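Local coordinates for protein alpha-1,3-glucanase (PDB 6K0P) that probably hydrolyses alpha-1,3-glucan, as a bacterial glycoside hydrolase of family 87, at residues G47-R52 with Y166-E171; V76-V81 with A380-R385. The protein carries 1 engineered substitution. All coordinates share one frame; numbering follows the deposited sequence.

Contact 1: G47-R52 with Y166-E171; sequences GEASGR and YVDLLE. With CA (calcium ion), chain J.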
# COMPACT_ATOMS: atom_id res chain seq x y z
N GLY A 47 -15.82 7.38 2.18
CA GLY A 47 -15.14 6.89 1.00
C GLY A 47 -13.67 6.58 1.22
O GLY A 47 -13.12 5.70 0.55
N GLU A 48 -13.02 7.28 2.14
CA GLU A 48 -11.60 7.09 2.41
C GLU A 48 -11.32 6.12 3.55
O GLU A 48 -10.15 5.85 3.84
CB GLU A 48 -10.91 8.42 2.67
CG GLU A 48 -10.86 9.33 1.44
CD GLU A 48 -9.79 10.39 1.53
OE1 GLU A 48 -9.03 10.40 2.53
OE2 GLU A 48 -9.69 11.22 0.60
N ALA A 49 -12.36 5.62 4.22
CA ALA A 49 -12.17 4.72 5.34
C ALA A 49 -11.94 3.29 4.85
O ALA A 49 -12.40 2.88 3.78
CB ALA A 49 -13.41 4.74 6.24
N SER A 50 -11.20 2.53 5.65
CA SER A 50 -11.16 1.08 5.49
C SER A 50 -12.58 0.52 5.60
O SER A 50 -13.33 0.87 6.51
CB SER A 50 -10.27 0.49 6.58
OG SER A 50 -10.04 -0.90 6.37
N GLY A 51 -12.95 -0.34 4.65
CA GLY A 51 -14.32 -0.82 4.61
C GLY A 51 -15.32 0.21 4.15
O GLY A 51 -16.52 -0.07 4.18
N ARG A 52 -14.85 1.38 3.71
CA ARG A 52 -15.70 2.50 3.30
C ARG A 52 -16.63 2.96 4.42
O ARG A 52 -17.68 3.55 4.15
CB ARG A 52 -16.47 2.23 2.00
CG ARG A 52 -15.57 1.68 0.90
CD ARG A 52 -14.50 2.68 0.44
NE ARG A 52 -13.71 2.06 -0.62
CZ ARG A 52 -13.16 2.71 -1.65
NH1 ARG A 52 -13.28 4.03 -1.77
NH2 ARG A 52 -12.49 2.02 -2.56
N TYR A 166 -13.40 10.51 13.73
CA TYR A 166 -13.91 9.35 13.01
C TYR A 166 -12.98 8.18 13.33
O TYR A 166 -11.78 8.27 13.10
CB TYR A 166 -13.89 9.59 11.50
CG TYR A 166 -14.85 10.66 11.03
CD1 TYR A 166 -14.48 12.01 11.05
CD2 TYR A 166 -16.12 10.34 10.57
CE1 TYR A 166 -15.34 12.99 10.63
CE2 TYR A 166 -16.99 11.33 10.13
CZ TYR A 166 -16.58 12.64 10.16
OH TYR A 166 -17.43 13.65 9.75
N VAL A 167 -13.54 7.10 13.86
CA VAL A 167 -12.77 5.92 14.21
C VAL A 167 -12.98 4.89 13.11
O VAL A 167 -14.09 4.40 12.91
CB VAL A 167 -13.17 5.36 15.57
CG1 VAL A 167 -12.38 4.10 15.89
CG2 VAL A 167 -12.99 6.40 16.66
N ASP A 168 -11.90 4.57 12.38
CA ASP A 168 -12.00 3.73 11.19
C ASP A 168 -11.74 2.26 11.51
O ASP A 168 -12.57 1.39 11.19
CB ASP A 168 -11.01 4.26 10.13
CG ASP A 168 -11.04 3.47 8.85
OD1 ASP A 168 -11.94 2.62 8.69
OD2 ASP A 168 -10.17 3.70 7.98
N LEU A 169 -10.59 1.97 12.11
CA LEU A 169 -10.21 0.61 12.45
C LEU A 169 -9.25 0.67 13.62
O LEU A 169 -8.69 1.72 13.94
CB LEU A 169 -9.58 -0.14 11.26
CG LEU A 169 -8.26 0.39 10.66
CD1 LEU A 169 -7.03 0.04 11.50
CD2 LEU A 169 -8.05 -0.14 9.25
N LEU A 170 -9.03 -0.49 14.22
CA LEU A 170 -8.06 -0.67 15.30
C LEU A 170 -7.18 -1.86 14.95
O LEU A 170 -7.68 -2.94 14.64
CB LEU A 170 -8.81 -0.96 16.60
CG LEU A 170 -8.00 -1.10 17.89
CD1 LEU A 170 -7.44 0.27 18.28
CD2 LEU A 170 -8.87 -1.69 19.00
N GLU A 171 -5.85 -1.65 14.97
CA GLU A 171 -4.90 -2.76 14.98
C GLU A 171 -4.69 -3.16 16.42
O GLU A 171 -4.58 -2.29 17.29
CB GLU A 171 -3.52 -2.35 14.46
CG GLU A 171 -3.45 -1.93 13.03
CD GLU A 171 -2.03 -1.55 12.62
OE1 GLU A 171 -1.07 -2.06 13.23
OE2 GLU A 171 -1.87 -0.74 11.70
CA CA J . -13.63 1.11 8.85

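Contact 2: V76-V81 with A380-R385; sequences VLRNAV and ATNVRR. With ACY (acetic acid), chain K.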
# COMPACT_ATOMS: atom_id res chain seq x y z
N VAL A 76 -3.07 0.34 17.27
CA VAL A 76 -3.00 1.42 16.30
C VAL A 76 -4.43 1.82 15.92
O VAL A 76 -5.22 0.97 15.48
CB VAL A 76 -2.18 1.07 15.05
CG1 VAL A 76 -2.14 2.26 14.09
CG2 VAL A 76 -0.75 0.66 15.45
N LEU A 77 -4.76 3.09 16.12
CA LEU A 77 -6.09 3.61 15.82
C LEU A 77 -6.01 4.44 14.54
O LEU A 77 -5.40 5.51 14.53
CB LEU A 77 -6.58 4.48 16.97
CG LEU A 77 -8.04 4.92 16.87
CD1 LEU A 77 -8.96 3.74 17.23
CD2 LEU A 77 -8.26 6.10 17.80
N ARG A 78 -6.64 3.96 13.46
CA ARG A 78 -6.78 4.77 12.26
C ARG A 78 -8.02 5.64 12.42
O ARG A 78 -9.10 5.12 12.72
CB ARG A 78 -6.90 3.92 10.99
CG ARG A 78 -6.83 4.74 9.69
CD ARG A 78 -6.80 3.85 8.46
NE ARG A 78 -6.24 4.53 7.28
CZ ARG A 78 -6.96 4.97 6.25
NH1 ARG A 78 -8.29 4.85 6.23
NH2 ARG A 78 -6.34 5.54 5.22
N ASN A 79 -7.84 6.94 12.25
CA ASN A 79 -8.84 7.91 12.64
C ASN A 79 -8.71 9.16 11.78
O ASN A 79 -7.70 9.37 11.10
CB ASN A 79 -8.66 8.29 14.12
CG ASN A 79 -7.40 9.11 14.36
OD1 ASN A 79 -7.44 10.35 14.27
ND2 ASN A 79 -6.28 8.44 14.64
N ALA A 80 -9.75 9.98 11.81
CA ALA A 80 -9.69 11.30 11.20
C ALA A 80 -10.13 12.33 12.23
O ALA A 80 -11.15 12.16 12.89
CB ALA A 80 -10.57 11.40 9.95
N VAL A 81 -9.34 13.40 12.36
CA VAL A 81 -9.67 14.54 13.21
C VAL A 81 -9.63 15.80 12.35
O VAL A 81 -9.28 15.74 11.17
CB VAL A 81 -8.73 14.65 14.43
CG1 VAL A 81 -8.89 13.42 15.31
CG2 VAL A 81 -7.27 14.81 14.00
N ALA A 380 -2.10 -4.86 0.62
CA ALA A 380 -2.05 -3.43 0.33
C ALA A 380 -3.47 -2.89 0.39
O ALA A 380 -4.31 -3.26 -0.43
CB ALA A 380 -1.42 -3.17 -1.04
N THR A 381 -3.74 -2.01 1.36
CA THR A 381 -5.09 -1.51 1.58
C THR A 381 -5.05 0.01 1.72
O THR A 381 -4.00 0.60 1.95
CB THR A 381 -5.72 -2.09 2.84
OG1 THR A 381 -4.92 -1.72 3.97
CG2 THR A 381 -5.80 -3.62 2.75
N ASN A 382 -6.22 0.64 1.59
CA ASN A 382 -6.32 2.09 1.70
C ASN A 382 -5.28 2.77 0.81
O ASN A 382 -4.48 3.60 1.25
CB ASN A 382 -6.18 2.56 3.15
CG ASN A 382 -7.39 2.23 3.99
OD1 ASN A 382 -7.27 1.56 5.01
ND2 ASN A 382 -8.56 2.73 3.59
N VAL A 383 -5.27 2.38 -0.47
CA VAL A 383 -4.32 2.94 -1.42
C VAL A 383 -4.82 4.33 -1.78
O VAL A 383 -5.87 4.48 -2.40
CB VAL A 383 -4.19 2.06 -2.67
CG1 VAL A 383 -3.01 2.55 -3.49
CG2 VAL A 383 -4.00 0.60 -2.28
N ARG A 384 -4.06 5.36 -1.40
CA ARG A 384 -4.58 6.72 -1.47
C ARG A 384 -4.51 7.31 -2.88
O ARG A 384 -5.13 8.35 -3.13
CB ARG A 384 -3.86 7.59 -0.44
CG ARG A 384 -4.02 7.04 0.98
CD ARG A 384 -3.59 8.05 2.02
NE ARG A 384 -2.15 8.16 2.15
CZ ARG A 384 -1.56 8.93 3.05
NH1 ARG A 384 -2.30 9.67 3.87
NH2 ARG A 384 -0.23 8.98 3.13
N ARG A 385 -3.78 6.67 -3.78
CA ARG A 385 -3.75 7.02 -5.19
C ARG A 385 -3.09 5.85 -5.91
O ARG A 385 -2.19 5.22 -5.35
CB ARG A 385 -2.92 8.30 -5.42
CG ARG A 385 -2.71 8.64 -6.88
CD ARG A 385 -1.76 9.81 -7.02
NE ARG A 385 -1.43 10.04 -8.42
CZ ARG A 385 -1.00 11.20 -8.88
NH1 ARG A 385 -0.84 12.22 -8.04
NH2 ARG A 385 -0.73 11.33 -10.17
C ACY K . -1.57 7.99 -11.31
O ACY K . -0.76 8.86 -11.79
OXT ACY K . -2.04 8.00 -10.18
CH3 ACY K . -1.94 6.90 -12.31

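Contact 1: G47-R52 with Y166-E171
A calcium site joins S50, in the loop between strands 34-35 and 55-57, to D168 on strand 165-173. The backbones themselves stay apart, the closest CA atoms being those of A49 and D168 at 5.9 Å, so the bridging is done chiefly by the ion and one carboxylate, with L169 packing beside them. Calcium is bound by S50 O at 2.4 Å, by D168 OD1 at 2.3 Å and by the main-chain D168 O at 2.6 Å. OE1 of E23, both carboxylate oxygens of E25 and S53 O complete a shell of seven oxygens.

D168 divides its two oxygens between jobs. While OD1 faces the metal, OD2 accepts the backbone N-H of S50 at 2.8 Å from S50 N; the bond is nearly straight (162° at the hydrogen), reaches OD2 on its syn side and lies only 15° out of the carboxylate plane. R78 of strand 72-80 adds a salt bridge to OD2, which together with the metal bond fixes how the carboxylate is turned.

The strand is locally irregular: D168 and L169 both face R78, which makes a classic beta bulge. Both residues thus direct their CB toward the loop. CG of D168 lies anti to the backbone N (chi1 -179°), beside its own carbonyl carbon, which brings OD1 and the main-chain O to the same ion. Such a bound calcium in an antiparallel domain is consistent with the galactose-binding-domain clan of this region, whose members often carry a structural calcium.

Beside the polar group, L169 CD2 lies against S50 CB at 3.5 Å. The loop also holds its own shape: R52 N to A49 O, 2.9 Å, closes a type II beta turn with S50 and G51 at its middle positions, and R52 NH1 reaches back to G47 O at 2.9 Å.

Contact 2: V76-V81 with A380-R385
Segment 76-81, on strand 72-80, and the corner at N382 never pair: the nearest CA atoms, those of R78 and N382, are 10.9 Å apart, and the distance is spanned by side chains. N382 has a left-handed backbone conformation (phi 50°) where the chain turns a corner within strand 374-383, and its CB points toward R78.

R78 stretches out from the opposite direction, with CG anti to the backbone N (chi1 -171°) and the chain extended to NE, which carries the guanidinium across to the N382 amide. The two planes are stacked, 16° apart, and N382 CG sits 3.4 Å above the guanidinium plane, offset toward its rim. R78 NH1 and N382 ND2, two donors 3.4 Å apart, make no hydrogen bond. NH1 is instead taken up by the salt bridge to D168 OD2 and a hydrogen bond to E48 O. Further along, R385 NE and NH2 grip an acetate, probably from the crystallisation liquor.

Strand 72-80 runs antiparallel between strands 137-143 and 165-173, whereas strand 374-383 lies between the parallel strands 343-350 and 397-407, whose R350 and D406 touch N382.

Both contacts are buried, with centres 7 Å apart, and strands 165-173 and 72-80 are antiparallel neighbours in one sheet, joined among others by a probable E171 N to V76 O bond. Contact 1 stays within the D1 region and relies on ionic coordination of a metal by oxygens. Contact 2 instead carries the D1 sheet across to D2, a region related to pectate lyases whose parallel strands are consistent with a beta-helix, by stacking flat polar groups. The two sites meet at the carboxylate of D168, and S50 N lies 3.4 Å from N382 ND2 as packing, so the calcium loop lies directly against the D2 corner.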